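Local coordinates for protein AmbC (Sorangium cellulosum, PDB 5O16) that probably acts as a polyketide synthase dehydratase domain, removing water from 3-hydroxyacyl intermediates held as thioesters during assembly of a polyketide, at residues A[82-87]-A[238-243]; A[188-193]-A[219-224]; A[268-273]-A[288-293]. All coordinates share one frame; numbering follows the deposited sequence.

Contact 1 (A[82-87]-A[238-243]); sequences ELTIEA and MPFAWS
Leu83 and Trp242 make an antiparallel hydrogen-bonded pair where strands 82-85 and 238-243 run side by side, their directions 169° apart. Leu83 N gives to Trp242 O (2.8 Å), Trp242 N returns the bond to Leu83 O (2.7 Å), and Ile85 N makes an almost straight bond to Phe240 O. On the buried face Leu83 and Trp242 lie side by side, their side chains pointing the same way. Leu83 has CG anti to the backbone N (chi1 -179°), and its CD1 comes obliquely to Trp242 CD1 at 3.6 Å, while Ile85 CD1 reaches the edge of the indole, 4.4 Å from Trp242 NE1. On the other face the chemistry turns polar: Ser243 OG donates to Glu82 OE1 at 3.0 Å, from above the carboxylate plane (51° out of it), and the bend of the glutamate chain at chi2 brings the acid group over to the serine. Next along, Thr84 OG1 lies 4.1 Å from Ala241 CB, and that methyl covers part of one face of the Phe240 ring. Phe240 and Ala241 both face Arg291, forming a classic beta bulge. Helices 61-74 and 211-224 both touch the indole. The pairing is the seam of a double hot-dog fold, where an edge of one hot-dog half meets the other half in continuous antiparallel pairing.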
loop_
_atom_site.group_PDB
_atom_site.type_symbol
_atom_site.label_atom_id
_atom_site.label_comp_id
_atom_site.label_asym_id
_atom_site.label_seq_id
_atom_site.Cartn_x
_atom_site.Cartn_y
_atom_site.Cartn_z
ATOM N N GLU A 82 -12.656 1.055 -0.598
ATOM C CA GLU A 82 -12.213 2.285 0.045
ATOM C C GLU A 82 -11.379 1.946 1.274
ATOM O O GLU A 82 -11.583 0.907 1.910
ATOM C CB GLU A 82 -13.404 3.191 0.439
ATOM C CG GLU A 82 -14.570 3.260 -0.588
ATOM C CD GLU A 82 -14.641 4.589 -1.339
ATOM O OE1 GLU A 82 -13.681 5.383 -1.217
ATOM O OE2 GLU A 82 -15.631 4.824 -2.070
ATOM N N LEU A 83 -10.452 2.842 1.615
ATOM C CA LEU A 83 -9.558 2.645 2.757
ATOM C C LEU A 83 -9.091 4.009 3.232
ATOM O O LEU A 83 -8.536 4.772 2.435
ATOM C CB LEU A 83 -8.341 1.787 2.370
ATOM C CG LEU A 83 -7.262 1.426 3.408
ATOM C CD1 LEU A 83 -6.205 2.486 3.506
ATOM C CD2 LEU A 83 -7.863 1.204 4.757
ATOM N N THR A 84 -9.304 4.326 4.512
ATOM C CA THR A 84 -8.820 5.581 5.080
ATOM C C THR A 84 -7.977 5.293 6.311
ATOM O O THR A 84 -8.405 4.557 7.207
ATOM C CB THR A 84 -9.980 6.523 5.442
ATOM O OG1 THR A 84 -10.760 6.807 4.269
ATOM C CG2 THR A 84 -9.434 7.824 6.018
ATOM N N ILE A 85 -6.801 5.894 6.371
ATOM C CA ILE A 85 -5.932 5.750 7.526
ATOM C C ILE A 85 -6.195 6.927 8.449
ATOM O O ILE A 85 -6.045 8.088 8.046
ATOM C CB ILE A 85 -4.456 5.660 7.114
ATOM C CG1 ILE A 85 -4.231 4.389 6.294
ATOM C CG2 ILE A 85 -3.583 5.607 8.331
ATOM C CD1 ILE A 85 -3.166 4.482 5.250
ATOM N N GLU A 86 -6.667 6.635 9.661
ATOM C CA GLU A 86 -6.952 7.690 10.617
ATOM C C GLU A 86 -5.907 7.783 11.720
ATOM O O GLU A 86 -5.950 8.726 12.512
ATOM C CB GLU A 86 -8.370 7.558 11.192
ATOM C CG GLU A 86 -8.667 6.490 12.201
ATOM C CD GLU A 86 -10.125 6.556 12.652
ATOM O OE1 GLU A 86 -10.980 6.963 11.838
ATOM O OE2 GLU A 86 -10.419 6.195 13.810
ATOM N N ALA A 87 -4.989 6.831 11.804
ATOM C CA ALA A 87 -3.986 6.861 12.855
ATOM C C ALA A 87 -2.754 6.051 12.481
ATOM O O ALA A 87 -2.861 4.844 12.227
ATOM C CB ALA A 87 -4.575 6.306 14.151
ATOM N N MET A 238 0.490 14.520 1.869
ATOM C CA MET A 238 0.536 13.398 2.786
ATOM C C MET A 238 -0.587 12.428 2.468
ATOM O O MET A 238 -1.766 12.792 2.595
ATOM C CB MET A 238 0.403 13.914 4.205
ATOM C CG MET A 238 1.704 14.278 4.854
ATOM S SD MET A 238 1.428 14.830 6.549
ATOM C CE MET A 238 2.027 16.506 6.462
ATOM N N PRO A 239 -0.269 11.189 2.095
ATOM C CA PRO A 239 -1.314 10.244 1.679
ATOM C C PRO A 239 -2.071 9.673 2.875
ATOM O O PRO A 239 -1.498 9.416 3.940
ATOM C CB PRO A 239 -0.528 9.160 0.937
ATOM C CG PRO A 239 0.829 9.187 1.608
ATOM C CD PRO A 239 1.086 10.630 1.951
ATOM N N PHE A 240 -3.384 9.503 2.694
ATOM C CA PHE A 240 -4.225 9.060 3.791
ATOM C C PHE A 240 -5.411 8.203 3.356
ATOM O O PHE A 240 -6.087 7.608 4.208
ATOM C CB PHE A 240 -4.726 10.286 4.555
ATOM C CG PHE A 240 -5.719 11.092 3.788
ATOM C CD1 PHE A 240 -5.307 11.914 2.756
ATOM C CD2 PHE A 240 -7.066 11.034 4.095
ATOM C CE1 PHE A 240 -6.211 12.651 2.037
ATOM C CE2 PHE A 240 -7.968 11.754 3.377
ATOM C CZ PHE A 240 -7.542 12.565 2.346
ATOM N N ALA A 241 -5.689 8.116 2.055
ATOM C CA ALA A 241 -6.914 7.436 1.637
ATOM C C ALA A 241 -6.722 6.763 0.290
ATOM O O ALA A 241 -5.887 7.180 -0.513
ATOM C CB ALA A 241 -8.110 8.390 1.579
ATOM N N TRP A 242 -7.485 5.688 0.072
ATOM C CA TRP A 242 -7.376 4.871 -1.131
ATOM C C TRP A 242 -8.740 4.381 -1.584
ATOM O O TRP A 242 -9.635 4.104 -0.767
ATOM C CB TRP A 242 -6.483 3.641 -0.913
ATOM C CG TRP A 242 -5.090 3.927 -0.467
ATOM C CD1 TRP A 242 -4.684 4.302 0.783
ATOM C CD2 TRP A 242 -3.910 3.838 -1.265
ATOM N NE1 TRP A 242 -3.312 4.439 0.813
ATOM C CE2 TRP A 242 -2.813 4.163 -0.432
ATOM C CE3 TRP A 242 -3.669 3.510 -2.607
ATOM C CZ2 TRP A 242 -1.493 4.182 -0.898
ATOM C CZ3 TRP A 242 -2.347 3.523 -3.073
ATOM C CH2 TRP A 242 -1.280 3.859 -2.218
ATOM N N SER A 243 -8.865 4.216 -2.903
ATOM C CA SER A 243 -10.100 3.772 -3.531
ATOM C C SER A 243 -9.793 2.798 -4.657
ATOM O O SER A 243 -8.751 2.893 -5.310
ATOM C CB SER A 243 -10.920 4.948 -4.080
ATOM O OG SER A 243 -11.357 5.771 -3.024
#

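Contact 2 (A[188-193]-A[219-224]); sequences RSIYAD and QALLRA
Ile190 and Ala192 pack against helix 211-224 in the feature that defines the hot-dog fold, a long helix lying along a curved antiparallel sheet. Strand 189-193 and helix 219-224 pass with their axes 8.8 Å apart at the closest point and cross obliquely opposed, at 126°; the later strand residue, Ala192, meets the earlier helix turn at Ala220, and Ile190 the later one at Leu221 and Ala224. The side chains that meet are all apolar, and most of them are small. Ala192 CB faces Ala220 CB at 3.8 Å, methyl against methyl, and the two short side chains let the backbones approach here. Ile190 supplies the bulk. Its CG1 stands anti to the carbonyl carbon (chi1 -54°), which carries Ile190 CD1 to Ala224 CB at 3.5 Å. From the same branch, Ile190 CG1 lies 4.4 Å from Leu221 CD1, a looser touch. The other branch, Ile190 CG2, comes to 4.3 Å of Ala220 O. Ala220 and Ala224 are one helical turn apart and are joined by a weak backbone bond, so the isoleucine and the alanine of the strand rest on successive turns of a single helix face. Around this joint, Leu221 also touches Val259 and Val261 of strand 254-261, which pairs with 189-195 through Ile190 and Ala192. Nearby, Arg223 forms a salt bridge with Asp170 of helix 167-170, and Ala224 O accepts a bond from Arg185 of strand 180-186.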
loop_
_atom_site.group_PDB
_atom_site.type_symbol
_atom_site.label_atom_id
_atom_site.label_comp_id
_atom_site.label_asym_id
_atom_site.label_seq_id
_atom_site.Cartn_x
_atom_site.Cartn_y
_atom_site.Cartn_z
ATOM N N ARG A 188 -0.128 14.415 -18.264
ATOM C CA ARG A 188 -0.605 14.242 -16.902
ATOM C C ARG A 188 -0.048 12.999 -16.220
ATOM O O ARG A 188 -0.243 12.836 -15.006
ATOM C CB ARG A 188 -2.132 14.214 -16.874
ATOM C CG ARG A 188 -2.747 15.545 -16.534
ATOM C CD ARG A 188 -4.244 15.514 -16.645
ATOM N NE ARG A 188 -4.757 16.656 -17.389
ATOM C CZ ARG A 188 -6.050 16.948 -17.479
ATOM N NH1 ARG A 188 -6.944 16.179 -16.865
ATOM N NH2 ARG A 188 -6.444 18.001 -18.182
ATOM N N SER A 189 0.649 12.137 -16.952
ATOM C CA SER A 189 1.117 10.866 -16.417
ATOM C C SER A 189 2.562 10.968 -15.933
ATOM O O SER A 189 3.390 11.651 -16.538
ATOM C CB SER A 189 1.034 9.759 -17.473
ATOM O OG SER A 189 -0.293 9.487 -17.857
ATOM N N ILE A 190 2.855 10.275 -14.841
ATOM C CA ILE A 190 4.220 10.013 -14.414
ATOM C C ILE A 190 4.457 8.521 -14.626
ATOM O O ILE A 190 3.706 7.685 -14.108
ATOM C CB ILE A 190 4.444 10.368 -12.936
ATOM C CG1 ILE A 190 4.041 11.805 -12.622
ATOM C CG2 ILE A 190 5.921 10.148 -12.583
ATOM C CD1 ILE A 190 4.978 12.817 -13.185
ATOM N N TYR A 191 5.495 8.170 -15.361
ATOM C CA TYR A 191 5.846 6.769 -15.470
ATOM C C TYR A 191 7.125 6.504 -14.699
ATOM O O TYR A 191 8.007 7.365 -14.618
ATOM C CB TYR A 191 6.027 6.307 -16.921
ATOM C CG TYR A 191 4.815 6.434 -17.811
ATOM C CD1 TYR A 191 3.985 5.332 -18.009
ATOM C CD2 TYR A 191 4.441 7.644 -18.379
ATOM C CE1 TYR A 191 2.864 5.402 -18.793
ATOM C CE2 TYR A 191 3.320 7.722 -19.194
ATOM C CZ TYR A 191 2.529 6.588 -19.384
ATOM O OH TYR A 191 1.389 6.616 -20.154
ATOM N N ALA A 192 7.243 5.299 -14.151
ATOM C CA ALA A 192 8.409 5.046 -13.325
ATOM C C ALA A 192 8.791 3.576 -13.358
ATOM O O ALA A 192 7.962 2.695 -13.607
ATOM C CB ALA A 192 8.181 5.483 -11.878
ATOM N N ASP A 193 10.079 3.340 -13.125
ATOM C CA ASP A 193 10.611 2.013 -12.876
ATOM C C ASP A 193 10.739 1.875 -11.367
ATOM O O ASP A 193 11.451 2.665 -10.733
ATOM C CB ASP A 193 11.972 1.822 -13.544
ATOM C CG ASP A 193 11.867 1.396 -14.990
ATOM O OD1 ASP A 193 10.902 0.690 -15.338
ATOM O OD2 ASP A 193 12.765 1.755 -15.779
ATOM N N GLN A 219 6.486 7.534 -4.028
ATOM C CA GLN A 219 7.711 8.327 -4.088
ATOM C C GLN A 219 7.896 8.901 -5.482
ATOM O O GLN A 219 8.291 10.063 -5.645
ATOM C CB GLN A 219 8.939 7.491 -3.697
ATOM C CG GLN A 219 8.828 6.696 -2.403
ATOM C CD GLN A 219 9.815 5.519 -2.373
ATOM O OE1 GLN A 219 10.877 5.567 -3.006
ATOM N NE2 GLN A 219 9.465 4.463 -1.638
ATOM N N ALA A 220 7.576 8.108 -6.500
ATOM C CA ALA A 220 7.658 8.608 -7.864
ATOM C C ALA A 220 6.812 9.861 -8.048
ATOM O O ALA A 220 7.286 10.867 -8.595
ATOM C CB ALA A 220 7.225 7.516 -8.838
ATOM N N LEU A 221 5.585 9.853 -7.538
ATOM C CA LEU A 221 4.748 11.013 -7.780
ATOM C C LEU A 221 5.216 12.188 -6.922
ATOM O O LEU A 221 5.272 13.329 -7.397
ATOM C CB LEU A 221 3.293 10.664 -7.501
ATOM C CG LEU A 221 2.363 11.849 -7.313
ATOM C CD1 LEU A 221 2.284 12.581 -8.657
ATOM C CD2 LEU A 221 1.004 11.377 -6.890
ATOM N N LEU A 222 5.610 11.921 -5.669
ATOM C CA LEU A 222 6.087 12.995 -4.795
ATOM C C LEU A 222 7.375 13.629 -5.311
ATOM O O LEU A 222 7.572 14.836 -5.142
ATOM C CB LEU A 222 6.263 12.473 -3.367
ATOM C CG LEU A 222 4.946 11.954 -2.783
ATOM C CD1 LEU A 222 5.074 11.559 -1.344
ATOM C CD2 LEU A 222 3.865 12.982 -2.934
ATOM N N ARG A 223 8.232 12.871 -6.002
ATOM C CA ARG A 223 9.446 13.521 -6.473
ATOM C C ARG A 223 9.187 14.306 -7.739
ATOM O O ARG A 223 10.015 15.137 -8.123
ATOM C CB ARG A 223 10.538 12.497 -6.803
ATOM C CG ARG A 223 10.993 11.619 -5.671
ATOM C CD ARG A 223 12.168 10.738 -6.078
ATOM N NE ARG A 223 12.342 9.653 -5.119
ATOM C CZ ARG A 223 13.059 9.728 -4.006
ATOM N NH1 ARG A 223 13.668 10.860 -3.668
ATOM N NH2 ARG A 223 13.133 8.667 -3.216
ATOM N N ALA A 224 8.033 14.095 -8.354
ATOM C CA ALA A 224 7.591 14.856 -9.507
ATOM C C ALA A 224 6.916 16.144 -9.079
ATOM O O ALA A 224 7.132 17.194 -9.696
ATOM C CB ALA A 224 6.646 14.012 -10.360
#

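Contact 3 (A[268-273]-A[288-293]); sequences DQLAAS and GTFRAR
Gln269 and Arg291 slant across each other on the outer face of a beta hairpin, strands 269-278 and 283-295 of the second hot-dog half, and Leu270, Ala272, Phe290 and Ala292 occupy the buried face. The glutamine runs out extended with CG anti to the backbone N (chi1 179°), which takes it obliquely over Ala292 O toward Arg291. The amide and guanidinium planes stand 89° apart, not stacked in parallel; Gln269 OE1 meets the arginine at its aliphatic part, 3.2 Å from Arg291 CG. Phe240 of the adjoining strand touches both residues. With an alanine here the amide that crosses Arg291 CG would be gone, and the arginine would probably be left without that neighbour and freer to turn. Beneath, the Phe290 ring leans back under the partner strand: Phe290 CE2 meets Ala272 CB at 3.4 Å and Phe290 CZ approaches Leu270 CD2 at 4.2 Å, both obliquely. Leu270 CB and Ala292 CB sit abreast at 4.2 Å. Two hydrogen-bonded pairs fix this register, Leu270 with Ala292 and Ala272 with Phe290, each bonded in both directions; the bond from Phe290 N to Ala272 O, 2.8 Å long, comes nearly in line with the carbonyl. Gly288 and Thr289 form a classic beta bulge opposite Ser243, where the chain turns a corner. Beside that corner Ser273 OG, anti to its own N, donates to Gly288 O at 3.1 Å from above the carbonyl plane, 41° out of it.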
loop_
_atom_site.group_PDB
_atom_site.type_symbol
_atom_site.label_atom_id
_atom_site.label_comp_id
_atom_site.label_asym_id
_atom_site.label_seq_id
_atom_site.Cartn_x
_atom_site.Cartn_y
_atom_site.Cartn_z
ATOM N N ASP A 268 -5.010 22.057 -2.634
ATOM C CA ASP A 268 -5.432 21.688 -1.287
ATOM C C ASP A 268 -5.243 20.193 -1.046
ATOM O O ASP A 268 -4.749 19.779 0.012
ATOM C CB ASP A 268 -6.894 22.081 -1.080
ATOM C CG ASP A 268 -7.768 21.742 -2.287
ATOM O OD1 ASP A 268 -7.258 21.786 -3.428
ATOM O OD2 ASP A 268 -8.962 21.421 -2.093
ATOM N N GLN A 269 -5.591 19.379 -2.040
ATOM C CA GLN A 269 -5.578 17.936 -1.897
ATOM C C GLN A 269 -5.176 17.329 -3.234
ATOM O O GLN A 269 -5.742 17.679 -4.275
ATOM C CB GLN A 269 -6.965 17.453 -1.474
ATOM C CG GLN A 269 -7.119 15.965 -1.304
ATOM C CD GLN A 269 -8.222 15.617 -0.343
ATOM O OE1 GLN A 269 -8.869 14.583 -0.462
ATOM N NE2 GLN A 269 -8.485 16.526 0.598
ATOM N N LEU A 270 -4.216 16.409 -3.193
ATOM C CA LEU A 270 -3.691 15.730 -4.371
ATOM C C LEU A 270 -4.420 14.405 -4.537
ATOM O O LEU A 270 -4.574 13.653 -3.571
ATOM C CB LEU A 270 -2.180 15.504 -4.242
ATOM C CG LEU A 270 -1.282 15.002 -5.385
ATOM C CD1 LEU A 270 0.158 14.957 -4.909
ATOM C CD2 LEU A 270 -1.671 13.587 -5.832
ATOM N N ALA A 271 -4.874 14.132 -5.753
ATOM C CA ALA A 271 -5.485 12.854 -6.077
ATOM C C ALA A 271 -4.865 12.283 -7.343
ATOM O O ALA A 271 -4.663 12.999 -8.325
ATOM C CB ALA A 271 -6.986 12.992 -6.256
ATOM N N ALA A 272 -4.554 10.990 -7.319
ATOM C CA ALA A 272 -3.979 10.372 -8.499
ATOM C C ALA A 272 -4.443 8.929 -8.608
ATOM O O ALA A 272 -4.965 8.340 -7.661
ATOM C CB ALA A 272 -2.449 10.432 -8.491
ATOM N N SER A 273 -4.261 8.384 -9.799
ATOM C CA SER A 273 -4.496 6.991 -10.113
ATOM C C SER A 273 -3.151 6.284 -10.232
ATOM O O SER A 273 -2.167 6.883 -10.677
ATOM C CB SER A 273 -5.248 6.867 -11.422
ATOM O OG SER A 273 -5.602 5.527 -11.600
ATOM N N GLY A 288 -7.556 2.811 -8.098
ATOM C CA GLY A 288 -8.353 3.762 -8.864
ATOM C C GLY A 288 -8.024 5.207 -8.535
ATOM O O GLY A 288 -7.749 6.017 -9.424
ATOM N N THR A 289 -8.036 5.551 -7.251
ATOM C CA THR A 289 -7.508 6.829 -6.808
ATOM C C THR A 289 -6.855 6.641 -5.450
ATOM O O THR A 289 -7.220 5.752 -4.675
ATOM C CB THR A 289 -8.567 7.957 -6.685
ATOM O OG1 THR A 289 -9.455 7.667 -5.602
ATOM C CG2 THR A 289 -9.365 8.176 -7.987
ATOM N N PHE A 290 -5.866 7.475 -5.182
ATOM C CA PHE A 290 -5.351 7.631 -3.836
ATOM C C PHE A 290 -5.348 9.119 -3.510
ATOM O O PHE A 290 -5.156 9.947 -4.398
ATOM C CB PHE A 290 -3.977 7.012 -3.722
ATOM C CG PHE A 290 -2.881 7.952 -3.985
ATOM C CD1 PHE A 290 -2.272 8.633 -2.945
ATOM C CD2 PHE A 290 -2.456 8.176 -5.277
ATOM C CE1 PHE A 290 -1.246 9.516 -3.194
ATOM C CE2 PHE A 290 -1.426 9.054 -5.533
ATOM C CZ PHE A 290 -0.821 9.727 -4.491
ATOM N N ARG A 291 -5.644 9.459 -2.260
ATOM C CA ARG A 291 -5.764 10.845 -1.825
ATOM C C ARG A 291 -4.598 11.252 -0.920
ATOM O O ARG A 291 -4.163 10.484 -0.058
ATOM C CB ARG A 291 -7.070 11.082 -1.087
ATOM C CG ARG A 291 -8.107 11.794 -1.880
ATOM C CD ARG A 291 -9.222 10.863 -2.275
ATOM N NE ARG A 291 -10.168 11.544 -3.147
ATOM C CZ ARG A 291 -11.307 11.013 -3.576
ATOM N NH1 ARG A 291 -11.649 9.779 -3.219
ATOM N NH2 ARG A 291 -12.103 11.720 -4.367
ATOM N N ALA A 292 -4.085 12.458 -1.132
ATOM C CA ALA A 292 -3.092 13.054 -0.250
ATOM C C ALA A 292 -3.533 14.473 0.025
ATOM O O ALA A 292 -4.132 15.119 -0.830
ATOM C CB ALA A 292 -1.697 13.042 -0.844
ATOM N N ARG A 293 -3.200 14.963 1.202
ATOM C CA ARG A 293 -3.523 16.329 1.567
ATOM C C ARG A 293 -2.251 17.041 1.992
ATOM O O ARG A 293 -1.416 16.474 2.707
ATOM C CB ARG A 293 -4.571 16.348 2.694
ATOM C CG ARG A 293 -4.737 17.673 3.372
ATOM C CD ARG A 293 -5.802 17.630 4.451
ATOM N NE ARG A 293 -6.881 18.583 4.198
ATOM C CZ ARG A 293 -6.845 19.856 4.573
ATOM N NH1 ARG A 293 -5.769 20.325 5.191
ATOM N NH2 ARG A 293 -7.869 20.661 4.316
#

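How the contacts relate
Contacts 1 and 3 are neighbouring antiparallel strand pairings, joined because strands 236-247 and 283-295 are adjacent: probable backbone bonds run from Met238 N to Arg293 O and from Ser243 N to Thr289 O. Each has a buried apolar face and a more polar outer one. Contact 2 is fully buried, a helix-on-strand joint without polar bonds. It meets contact 3 through Leu221, whose CD2 packs on Phe290, Leu270 and Ala272, but only comes near contact 1. Contact 1 spans the two hot-dog halves, with segments 151 residues apart at their closest ends, whereas contacts 2 and 3 lie within the second half.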